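Local coordinates for putative type III secretion protein YscO (Vibrio parahaemolyticus, PDB 4MH6) that is of unknown function but probably serves the bacterial type III secretion apparatus as a long helical hairpin, at residues A[44-58]-A[117-131]. Sequence-based numbering, arbitrary orientation.
Sequences VQRQEYRVANVAAEL and VKVTLEQERTLLKQK
In the antiparallel coiled coil of this long hairpin, V51, V54 and Q47 of helix 18-84 pack as knobs into holes of helix 90-167, which returns L121, E124 and L128 as knobs of its own. The axes of segments 44-58 and 117-131 come within 9.1 Å, their N-to-C directions 165° apart. At one end the seam is aliphatic: L58 CD2 meets L121 CD2 at 3.6 Å, L58 CB rests on V117 CG1, and V54 CG1 and V117 CG1 lie alongside, the two side chains pointing in opposite senses. V51 lies across L121, its CG1 3.8 Å from L121 CD1. Such heptad-like interlocking, the hallmark of the coiled coil, here admits a polar layer. The Q47 chain, bent at chi2 (59°), lays its CG against the L128 backbone and carries the amide to E124. Q47 NE2 gives two hydrogen bonds: E124 OE2 (3.0 Å) lies in the amide plane and is met on its anti side, tilted out of the carboxylate plane, while the bond to E124 O (3.1 Å) is more bent. That carbonyl also takes its helical bond from L128 N, from the opposite face. Within its own helix R50 NE donates a hydrogen bond to Q47 OE1 (3.1 Å) from above the carbonyl plane, so both ends of the amide are tethered.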
ATOM      1  N   VAL A  44       5.133   3.746   0.763  1.00 21.07           N
ATOM      2  CA  VAL A  44       4.349   3.703  -0.444  1.00 20.61           C
ATOM      3  C   VAL A  44       4.892   2.608  -1.337  1.00 21.11           C
ATOM      4  O   VAL A  44       4.134   1.761  -1.820  1.00 22.58           O
ATOM      5  CB  VAL A  44       4.388   5.023  -1.222  1.00 21.44           C
ATOM      6  CG1 VAL A  44       3.940   4.822  -2.671  1.00 23.00           C
ATOM      7  CG2 VAL A  44       3.535   6.067  -0.539  1.00 22.11           C
ATOM      8  N   GLN A  45       6.195   2.621  -1.570  1.00 20.85           N
ATOM      9  CA  GLN A  45       6.797   1.622  -2.429  1.00 21.63           C
ATOM     10  C   GLN A  45       6.475   0.194  -1.970  1.00 21.17           C
ATOM     11  O   GLN A  45       6.100  -0.674  -2.768  1.00 21.18           O
ATOM     12  CB  GLN A  45       8.285   1.853  -2.472  1.00 24.06           C
ATOM     13  CG  GLN A  45       8.612   3.213  -3.050  1.00 26.41           C
ATOM     14  CD  GLN A  45      10.082   3.522  -3.060  1.00 29.96           C
ATOM     15  OE1 GLN A  45      10.933   2.627  -2.991  1.00 34.99           O
ATOM     16  NE2 GLN A  45      10.398   4.793  -3.160  1.00 30.91           N
ATOM     17  N   ARG A  46       6.608  -0.052  -0.678  1.00 20.91           N
ATOM     18  CA  ARG A  46       6.318  -1.366  -0.162  1.00 21.64           C
ATOM     19  C   ARG A  46       4.868  -1.674  -0.379  1.00 21.42           C
ATOM     20  O   ARG A  46       4.518  -2.832  -0.615  1.00 22.72           O
ATOM     21  CB  ARG A  46       6.640  -1.470   1.330  1.00 22.54           C
ATOM     22  CG  ARG A  46       8.122  -1.463   1.649  1.00 24.33           C
ATOM     23  CD  ARG A  46       8.373  -1.823   3.098  1.00 26.41           C
ATOM     24  NE  ARG A  46       7.883  -0.785   3.990  1.00 25.72           N
ATOM     25  CZ  ARG A  46       8.616   0.282   4.324  1.00 26.13           C
ATOM     26  NH1 ARG A  46       9.864   0.435   3.816  1.00 26.80           N
ATOM     27  NH2 ARG A  46       8.114   1.204   5.148  1.00 25.14           N
ATOM     28  N   GLN A  47       4.020  -0.644  -0.279  1.00 20.81           N
ATOM     29  CA  GLN A  47       2.581  -0.847  -0.432  1.00 21.41           C
ATOM     30  C   GLN A  47       2.218  -1.143  -1.878  1.00 21.56           C
ATOM     31  O   GLN A  47       1.252  -1.845  -2.145  1.00 21.44           O
ATOM     32  CB  GLN A  47       1.779   0.347   0.090  1.00 22.05           C
ATOM     33  CG  GLN A  47       0.271   0.093   0.099  1.00 23.40           C
ATOM     34  CD  GLN A  47      -0.104  -1.084   0.953  1.00 24.60           C
ATOM     35  OE1 GLN A  47       0.553  -1.366   1.937  1.00 25.78           O
ATOM     36  NE2 GLN A  47      -1.175  -1.761   0.599  1.00 26.34           N
ATOM     37  N   GLU A  48       2.980  -0.578  -2.805  1.00 22.71           N
ATOM     38  CA  GLU A  48       2.775  -0.861  -4.211  1.00 24.42           C
ATOM     39  C   GLU A  48       3.140  -2.333  -4.434  1.00 25.52           C
ATOM     40  O   GLU A  48       2.533  -2.999  -5.272  1.00 26.96           O
ATOM     41  CB  GLU A  48       3.597   0.084  -5.076  1.00 25.77           C
ATOM     42  CG  GLU A  48       3.015   1.490  -5.041  1.00 28.52           C
ATOM     43  CD  GLU A  48       3.955   2.598  -5.510  1.00 31.29           C
ATOM     44  OE1 GLU A  48       5.186   2.430  -5.353  1.00 32.99           O
ATOM     45  OE2 GLU A  48       3.457   3.665  -5.979  1.00 32.67           O
ATOM     46  N   TYR A  49       4.101  -2.851  -3.662  1.00 25.35           N
ATOM     47  CA  TYR A  49       4.482  -4.253  -3.801  1.00 26.91           C
ATOM     48  C   TYR A  49       3.315  -5.157  -3.344  1.00 24.61           C
ATOM     49  O   TYR A  49       2.954  -6.137  -4.011  1.00 22.58           O
ATOM     50  CB  TYR A  49       5.771  -4.569  -3.010  1.00 30.62           C
ATOM     51  CG  TYR A  49       6.160  -6.020  -3.132  1.00 37.11           C
ATOM     52  CD1 TYR A  49       5.674  -6.971  -2.233  1.00 42.06           C
ATOM     53  CD2 TYR A  49       6.964  -6.457  -4.165  1.00 41.74           C
ATOM     54  CE1 TYR A  49       5.987  -8.308  -2.364  1.00 46.25           C
ATOM     55  CE2 TYR A  49       7.297  -7.787  -4.292  1.00 47.65           C
ATOM     56  CZ  TYR A  49       6.797  -8.703  -3.391  1.00 50.91           C
ATOM     57  OH  TYR A  49       7.126 -10.030  -3.515  1.00 69.42           O
ATOM     58  N   ARG A  50       2.753  -4.818  -2.189  1.00 23.88           N
ATOM     59  CA  ARG A  50       1.631  -5.562  -1.640  1.00 24.73           C
ATOM     60  C   ARG A  50       0.466  -5.585  -2.634  1.00 23.05           C
ATOM     61  O   ARG A  50      -0.137  -6.634  -2.835  1.00 22.92           O
ATOM     62  CB  ARG A  50       1.217  -5.025  -0.237  1.00 26.38           C
ATOM     63  CG  ARG A  50       2.084  -5.583   0.890  1.00 29.17           C
ATOM     64  CD  ARG A  50       1.620  -5.255   2.302  1.00 31.25           C
ATOM     65  NE  ARG A  50       2.123  -3.958   2.671  1.00 31.26           N
ATOM     66  CZ  ARG A  50       3.153  -3.717   3.484  1.00 32.40           C
ATOM     67  NH1 ARG A  50       3.775  -4.680   4.140  1.00 34.73           N
ATOM     68  NH2 ARG A  50       3.525  -2.459   3.675  1.00 32.21           N
ATOM     69  N   VAL A  51       0.179  -4.447  -3.277  1.00 21.62           N
ATOM     70  CA  VAL A  51      -0.916  -4.404  -4.265  1.00 21.90           C
ATOM     71  C   VAL A  51      -0.615  -5.369  -5.407  1.00 21.89           C
ATOM     72  O   VAL A  51      -1.400  -6.241  -5.698  1.00 24.04           O
ATOM     73  CB  VAL A  51      -1.206  -2.986  -4.829  1.00 21.94           C
ATOM     74  CG1 VAL A  51      -2.212  -3.059  -5.963  1.00 23.13           C
ATOM     75  CG2 VAL A  51      -1.750  -2.060  -3.747  1.00 22.81           C
ATOM     76  N   ALA A  52       0.530  -5.218  -6.035  1.00 21.95           N
ATOM     77  CA  ALA A  52       0.929  -6.084  -7.133  1.00 23.17           C
ATOM     78  C   ALA A  52       0.914  -7.540  -6.720  1.00 24.26           C
ATOM     79  O   ALA A  52       0.544  -8.434  -7.484  1.00 24.61           O
ATOM     80  CB  ALA A  52       2.329  -5.708  -7.597  1.00 24.09           C
ATOM     81  N   ASN A  53       1.324  -7.792  -5.498  1.00 25.54           N
ATOM     82  CA  ASN A  53       1.358  -9.148  -5.043  1.00 27.81           C
ATOM     83  C   ASN A  53      -0.042  -9.761  -4.915  1.00 27.14           C
ATOM     84  O   ASN A  53      -0.258 -10.932  -5.244  1.00 26.52           O
ATOM     85  CB  ASN A  53       2.012  -9.185  -3.704  1.00 31.88           C
ATOM     86  CG  ASN A  53       2.263 -10.565  -3.268  1.00 37.85           C
ATOM     87  OD1 ASN A  53       2.953 -11.304  -3.961  1.00 45.02           O
ATOM     88  ND2 ASN A  53       1.709 -10.947  -2.125  1.00 41.55           N
ATOM     89  N   VAL A  54      -0.990  -8.967  -4.411  1.00 26.02           N
ATOM     90  CA  VAL A  54      -2.360  -9.441  -4.254  1.00 25.99           C
ATOM     91  C   VAL A  54      -3.028  -9.608  -5.611  1.00 25.69           C
ATOM     92  O   VAL A  54      -3.807 -10.554  -5.813  1.00 27.09           O
ATOM     93  CB  VAL A  54      -3.182  -8.513  -3.374  1.00 26.51           C
ATOM     94  CG1 VAL A  54      -4.611  -9.018  -3.266  1.00 28.45           C
ATOM     95  CG2 VAL A  54      -2.564  -8.445  -1.988  1.00 27.59           C
ATOM     96  N   ALA A  55      -2.720  -8.706  -6.539  1.00 24.23           N
ATOM     97  CA  ALA A  55      -3.276  -8.790  -7.883  1.00 24.69           C
ATOM     98  C   ALA A  55      -2.855 -10.094  -8.546  1.00 25.34           C
ATOM     99  O   ALA A  55      -3.630 -10.705  -9.270  1.00 26.08           O
ATOM    100  CB  ALA A  55      -2.819  -7.605  -8.719  1.00 25.10           C
ATOM    101  N   ALA A  56      -1.618 -10.515  -8.290  1.00 26.10           N
ATOM    102  CA  ALA A  56      -1.096 -11.751  -8.865  1.00 27.52           C
ATOM    103  C   ALA A  56      -1.851 -12.914  -8.280  1.00 29.17           C
ATOM    104  O   ALA A  56      -2.167 -13.851  -8.977  1.00 29.24           O
ATOM    105  CB  ALA A  56       0.393 -11.893  -8.589  1.00 28.17           C
ATOM    106  N   GLU A  57      -2.115 -12.850  -6.981  1.00 32.81           N
ATOM    107  CA  GLU A  57      -2.876 -13.891  -6.296  1.00 37.18           C
ATOM    108  C   GLU A  57      -4.306 -13.974  -6.814  1.00 35.46           C
ATOM    109  O   GLU A  57      -4.879 -15.067  -6.918  1.00 34.97           O
ATOM    110  CB  GLU A  57      -2.863 -13.664  -4.783  1.00 42.84           C
ATOM    111  CG  GLU A  57      -1.630 -14.235  -4.105  1.00 49.42           C
ATOM    112  CD  GLU A  57      -1.577 -15.769  -4.188  1.00 63.46           C
ATOM    113  OE1 GLU A  57      -0.462 -16.312  -3.994  1.00 74.24           O
ATOM    114  OE2 GLU A  57      -2.638 -16.440  -4.453  1.00 67.00           O
ATOM    115  N   LEU A  58      -4.860 -12.809  -7.152  1.00 33.56           N
ATOM    116  CA  LEU A  58      -6.216 -12.722  -7.683  1.00 33.83           C
ATOM    117  C   LEU A  58      -6.281 -13.403  -9.005  1.00 33.56           C
ATOM    118  O   LEU A  58      -7.146 -14.221  -9.239  1.00 34.25           O
ATOM    119  CB  LEU A  58      -6.644 -11.266  -7.849  1.00 33.15           C
ATOM    120  CG  LEU A  58      -8.045 -11.038  -8.431  1.00 35.00           C
ATOM    121  CD1 LEU A  58      -9.132 -11.849  -7.723  1.00 36.44           C
ATOM    122  CD2 LEU A  58      -8.385  -9.550  -8.423  1.00 36.14           C
ATOM    123  N   VAL A 117     -10.013 -12.416  -2.070  1.00 34.39           N
ATOM    124  CA  VAL A 117      -8.837 -11.762  -2.636  1.00 32.66           C
ATOM    125  C   VAL A 117      -9.220 -10.428  -3.279  1.00 32.25           C
ATOM    126  O   VAL A 117      -8.435  -9.465  -3.219  1.00 33.57           O
ATOM    127  CB  VAL A 117      -8.088 -12.632  -3.658  1.00 32.09           C
ATOM    128  CG1 VAL A 117      -6.921 -11.855  -4.236  1.00 32.68           C
ATOM    129  CG2 VAL A 117      -7.564 -13.900  -3.011  1.00 33.44           C
ATOM    130  N   LYS A 118     -10.402 -10.350  -3.900  1.00 30.90           N
ATOM    131  CA  LYS A 118     -10.831  -9.063  -4.463  1.00 31.08           C
ATOM    132  C   LYS A 118     -11.018  -8.016  -3.384  1.00 31.31           C
ATOM    133  O   LYS A 118     -10.679  -6.864  -3.586  1.00 31.88           O
ATOM    134  CB  LYS A 118     -12.120  -9.177  -5.243  1.00 33.01           C
ATOM    135  CG  LYS A 118     -11.945  -9.775  -6.594  1.00 33.43           C
ATOM    136  CD  LYS A 118     -13.257  -9.815  -7.328  1.00 36.87           C
ATOM    137  CE  LYS A 118     -13.014 -10.342  -8.722  1.00 39.15           C
ATOM    138  NZ  LYS A 118     -14.279 -10.737  -9.372  1.00 43.33           N
ATOM    139  N   VAL A 119     -11.577  -8.411  -2.251  1.00 31.70           N
ATOM    140  CA  VAL A 119     -11.769  -7.474  -1.151  1.00 33.87           C
ATOM    141  C   VAL A 119     -10.392  -7.029  -0.648  1.00 32.30           C
ATOM    142  O   VAL A 119     -10.160  -5.859  -0.335  1.00 32.92           O
ATOM    143  CB  VAL A 119     -12.574  -8.118   0.016  1.00 36.84           C
ATOM    144  CG1 VAL A 119     -12.609  -7.216   1.233  1.00 40.84           C
ATOM    145  CG2 VAL A 119     -13.983  -8.417  -0.412  1.00 39.16           C
ATOM    146  N   THR A 120      -9.481  -7.987  -0.583  1.00 30.70           N
ATOM    147  CA  THR A 120      -8.158  -7.738  -0.093  1.00 30.77           C
ATOM    148  C   THR A 120      -7.481  -6.728  -0.976  1.00 29.44           C
ATOM    149  O   THR A 120      -6.788  -5.841  -0.497  1.00 30.23           O
ATOM    150  CB  THR A 120      -7.353  -9.045  -0.046  1.00 30.82           C
ATOM    151  OG1 THR A 120      -7.939  -9.909   0.933  1.00 33.42           O
ATOM    152  CG2 THR A 120      -5.925  -8.789   0.361  1.00 32.17           C
ATOM    153  N   LEU A 121      -7.713  -6.847  -2.270  1.00 28.43           N
ATOM    154  CA  LEU A 121      -7.114  -5.959  -3.218  1.00 28.29           C
ATOM    155  C   LEU A 121      -7.685  -4.552  -3.101  1.00 30.33           C
ATOM    156  O   LEU A 121      -6.923  -3.586  -3.173  1.00 30.93           O
ATOM    157  CB  LEU A 121      -7.282  -6.537  -4.620  1.00 28.33           C
ATOM    158  CG  LEU A 121      -6.728  -5.758  -5.817  1.00 29.52           C
ATOM    159  CD1 LEU A 121      -5.262  -5.363  -5.636  1.00 29.65           C
ATOM    160  CD2 LEU A 121      -6.933  -6.588  -7.077  1.00 30.98           C
ATOM    161  N   GLU A 122      -8.998  -4.393  -2.903  1.00 33.54           N
ATOM    162  CA  GLU A 122      -9.502  -3.024  -2.789  1.00 37.43           C
ATOM    163  C   GLU A 122      -9.032  -2.415  -1.465  1.00 36.04           C
ATOM    164  O   GLU A 122      -8.828  -1.188  -1.363  1.00 36.79           O
ATOM    165  CB  GLU A 122     -11.003  -2.889  -2.964  1.00 44.87           C
ATOM    166  CG  GLU A 122     -11.834  -3.543  -1.895  1.00 52.65           C
ATOM    167  CD  GLU A 122     -13.260  -2.973  -1.818  1.00 64.89           C
ATOM    168  OE1 GLU A 122     -13.402  -1.713  -1.781  1.00 71.19           O
ATOM    169  OE2 GLU A 122     -14.228  -3.789  -1.740  1.00 70.42           O
ATOM    170  N   GLN A 123      -8.834  -3.268  -0.467  1.00 33.89           N
ATOM    171  CA  GLN A 123      -8.304  -2.808   0.808  1.00 34.63           C
ATOM    172  C   GLN A 123      -6.835  -2.371   0.703  1.00 31.70           C
ATOM    173  O   GLN A 123      -6.430  -1.367   1.328  1.00 33.18           O
ATOM    174  CB  GLN A 123      -8.458  -3.880   1.870  1.00 36.94           C
ATOM    175  CG  GLN A 123      -9.888  -4.001   2.370  1.00 40.95           C
ATOM    176  CD  GLN A 123     -10.080  -5.133   3.350  1.00 43.89           C
ATOM    177  OE1 GLN A 123      -9.532  -6.222   3.183  1.00 42.02           O
ATOM    178  NE2 GLN A 123     -10.901  -4.902   4.353  1.00 49.94           N
ATOM    179  N   GLU A 124      -6.036  -3.097  -0.085  1.00 28.18           N
ATOM    180  CA  GLU A 124      -4.617  -2.743  -0.254  1.00 26.73           C
ATOM    181  C   GLU A 124      -4.519  -1.456  -1.058  1.00 25.25           C
ATOM    182  O   GLU A 124      -3.665  -0.594  -0.789  1.00 25.46           O
ATOM    183  CB  GLU A 124      -3.841  -3.853  -0.952  1.00 26.15           C
ATOM    184  CG  GLU A 124      -3.817  -5.201  -0.230  1.00 27.73           C
ATOM    185  CD  GLU A 124      -3.114  -5.183   1.125  1.00 31.06           C
ATOM    186  OE1 GLU A 124      -3.002  -6.264   1.749  1.00 33.83           O
ATOM    187  OE2 GLU A 124      -2.674  -4.110   1.584  1.00 31.81           O
ATOM    188  N   ARG A 125      -5.385  -1.326  -2.058  1.00 24.30           N
ATOM    189  CA  ARG A 125      -5.406  -0.103  -2.864  1.00 24.36           C
ATOM    190  C   ARG A 125      -5.851   1.095  -2.014  1.00 25.68           C
ATOM    191  O   ARG A 125      -5.408   2.215  -2.206  1.00 25.81           O
ATOM    192  CB  ARG A 125      -6.340  -0.300  -4.046  1.00 25.46           C
ATOM    193  CG  ARG A 125      -5.724  -1.155  -5.131  1.00 25.11           C
ATOM    194  CD  ARG A 125      -6.755  -1.703  -6.091  1.00 26.83           C
ATOM    195  NE  ARG A 125      -6.134  -2.210  -7.308  1.00 28.24           N
ATOM    196  CZ  ARG A 125      -6.794  -2.879  -8.239  1.00 30.41           C
ATOM    197  NH1 ARG A 125      -8.075  -3.134  -8.050  1.00 30.87           N
ATOM    198  NH2 ARG A 125      -6.184  -3.318  -9.341  1.00 33.06           N
ATOM    199  N   THR A 126      -6.750   0.834  -1.070  1.00 27.30           N
ATOM    200  CA  THR A 126      -7.225   1.887  -0.203  1.00 30.19           C
ATOM    201  C   THR A 126      -6.061   2.312   0.699  1.00 29.68           C
ATOM    202  O   THR A 126      -5.872   3.517   0.941  1.00 30.88           O
ATOM    203  CB  THR A 126      -8.444   1.436   0.634  1.00 33.82           C
ATOM    204  OG1 THR A 126      -9.533   1.164  -0.238  1.00 35.08           O
ATOM    205  CG2 THR A 126      -8.865   2.507   1.616  1.00 38.49           C
ATOM    206  N   LEU A 127      -5.304   1.331   1.210  1.00 28.77           N
ATOM    207  CA  LEU A 127      -4.149   1.666   2.049  1.00 29.58           C
ATOM    208  C   LEU A 127      -3.096   2.398   1.235  1.00 27.30           C
ATOM    209  O   LEU A 127      -2.470   3.317   1.722  1.00 28.10           O
ATOM    210  CB  LEU A 127      -3.522   0.428   2.662  1.00 30.59           C
ATOM    211  CG  LEU A 127      -4.253  -0.264   3.794  1.00 34.49           C
ATOM    212  CD1 LEU A 127      -3.545  -1.568   4.105  1.00 35.66           C
ATOM    213  CD2 LEU A 127      -4.286   0.620   5.025  1.00 39.18           C
ATOM    214  N   LEU A 128      -2.892   1.975   0.003  1.00 25.30           N
ATOM    215  CA  LEU A 128      -1.937   2.656  -0.817  1.00 24.58           C
ATOM    216  C   LEU A 128      -2.328   4.105  -0.886  1.00 25.45           C
ATOM    217  O   LEU A 128      -1.496   5.000  -0.709  1.00 25.63           O
ATOM    218  CB  LEU A 128      -1.875   2.057  -2.234  1.00 23.79           C
ATOM    219  CG  LEU A 128      -0.924   2.714  -3.242  1.00 24.19           C
ATOM    220  CD1 LEU A 128       0.455   2.939  -2.653  1.00 24.85           C
ATOM    221  CD2 LEU A 128      -0.800   1.876  -4.491  1.00 25.31           C
ATOM    222  N   LYS A 129      -3.609   4.338  -1.111  1.00 27.13           N
ATOM    223  CA  LYS A 129      -4.142   5.692  -1.218  1.00 29.51           C
ATOM    224  C   LYS A 129      -3.842   6.503   0.049  1.00 31.14           C
ATOM    225  O   LYS A 129      -3.413   7.659  -0.052  1.00 31.47           O
ATOM    226  CB  LYS A 129      -5.640   5.644  -1.530  1.00 32.58           C
ATOM    227  CG  LYS A 129      -6.183   6.964  -1.974  1.00 36.31           C
ATOM    228  CD  LYS A 129      -7.635   6.920  -2.421  1.00 41.17           C
ATOM    229  CE  LYS A 129      -8.133   8.378  -2.664  1.00 46.56           C
ATOM    230  NZ  LYS A 129      -9.588   8.431  -3.071  1.00 53.16           N
ATOM    231  N   GLN A 130      -4.014   5.892   1.227  1.00 33.10           N
ATOM    232  CA  GLN A 130      -3.717   6.583   2.500  1.00 36.40           C
ATOM    233  C   GLN A 130      -2.223   6.875   2.634  1.00 34.95           C
ATOM    234  O   GLN A 130      -1.836   7.938   3.106  1.00 36.12           O
ATOM    235  CB  GLN A 130      -4.159   5.770   3.703  1.00 40.28           C
ATOM    236  CG  GLN A 130      -5.565   5.214   3.560  1.00 42.88           C
ATOM    237  CD  GLN A 130      -6.141   4.687   4.863  1.00 48.81           C
ATOM    238  OE1 GLN A 130      -5.852   5.219   5.938  1.00 53.61           O
ATOM    239  NE2 GLN A 130      -6.998   3.672   4.771  1.00 49.85           N
ATOM    240  N   LYS A 131      -1.399   5.901   2.254  1.00 33.44           N
ATOM    241  CA  LYS A 131       0.058   6.044   2.261  1.00 33.41           C
ATOM    242  C   LYS A 131       0.503   7.194   1.369  1.00 31.49           C
ATOM    243  O   LYS A 131       1.423   7.940   1.711  1.00 31.75           O
ATOM    244  CB  LYS A 131       0.719   4.755   1.784  1.00 33.56           C
ATOM    245  CG  LYS A 131       1.170   3.765   2.842  1.00 37.32           C
ATOM    246  CD  LYS A 131       0.161   3.477   3.909  1.00 40.87           C
ATOM    247  CE  LYS A 131       0.772   2.527   4.962  1.00 46.82           C
ATOM    248  NZ  LYS A 131       1.049   1.141   4.405  1.00 46.80           N
TER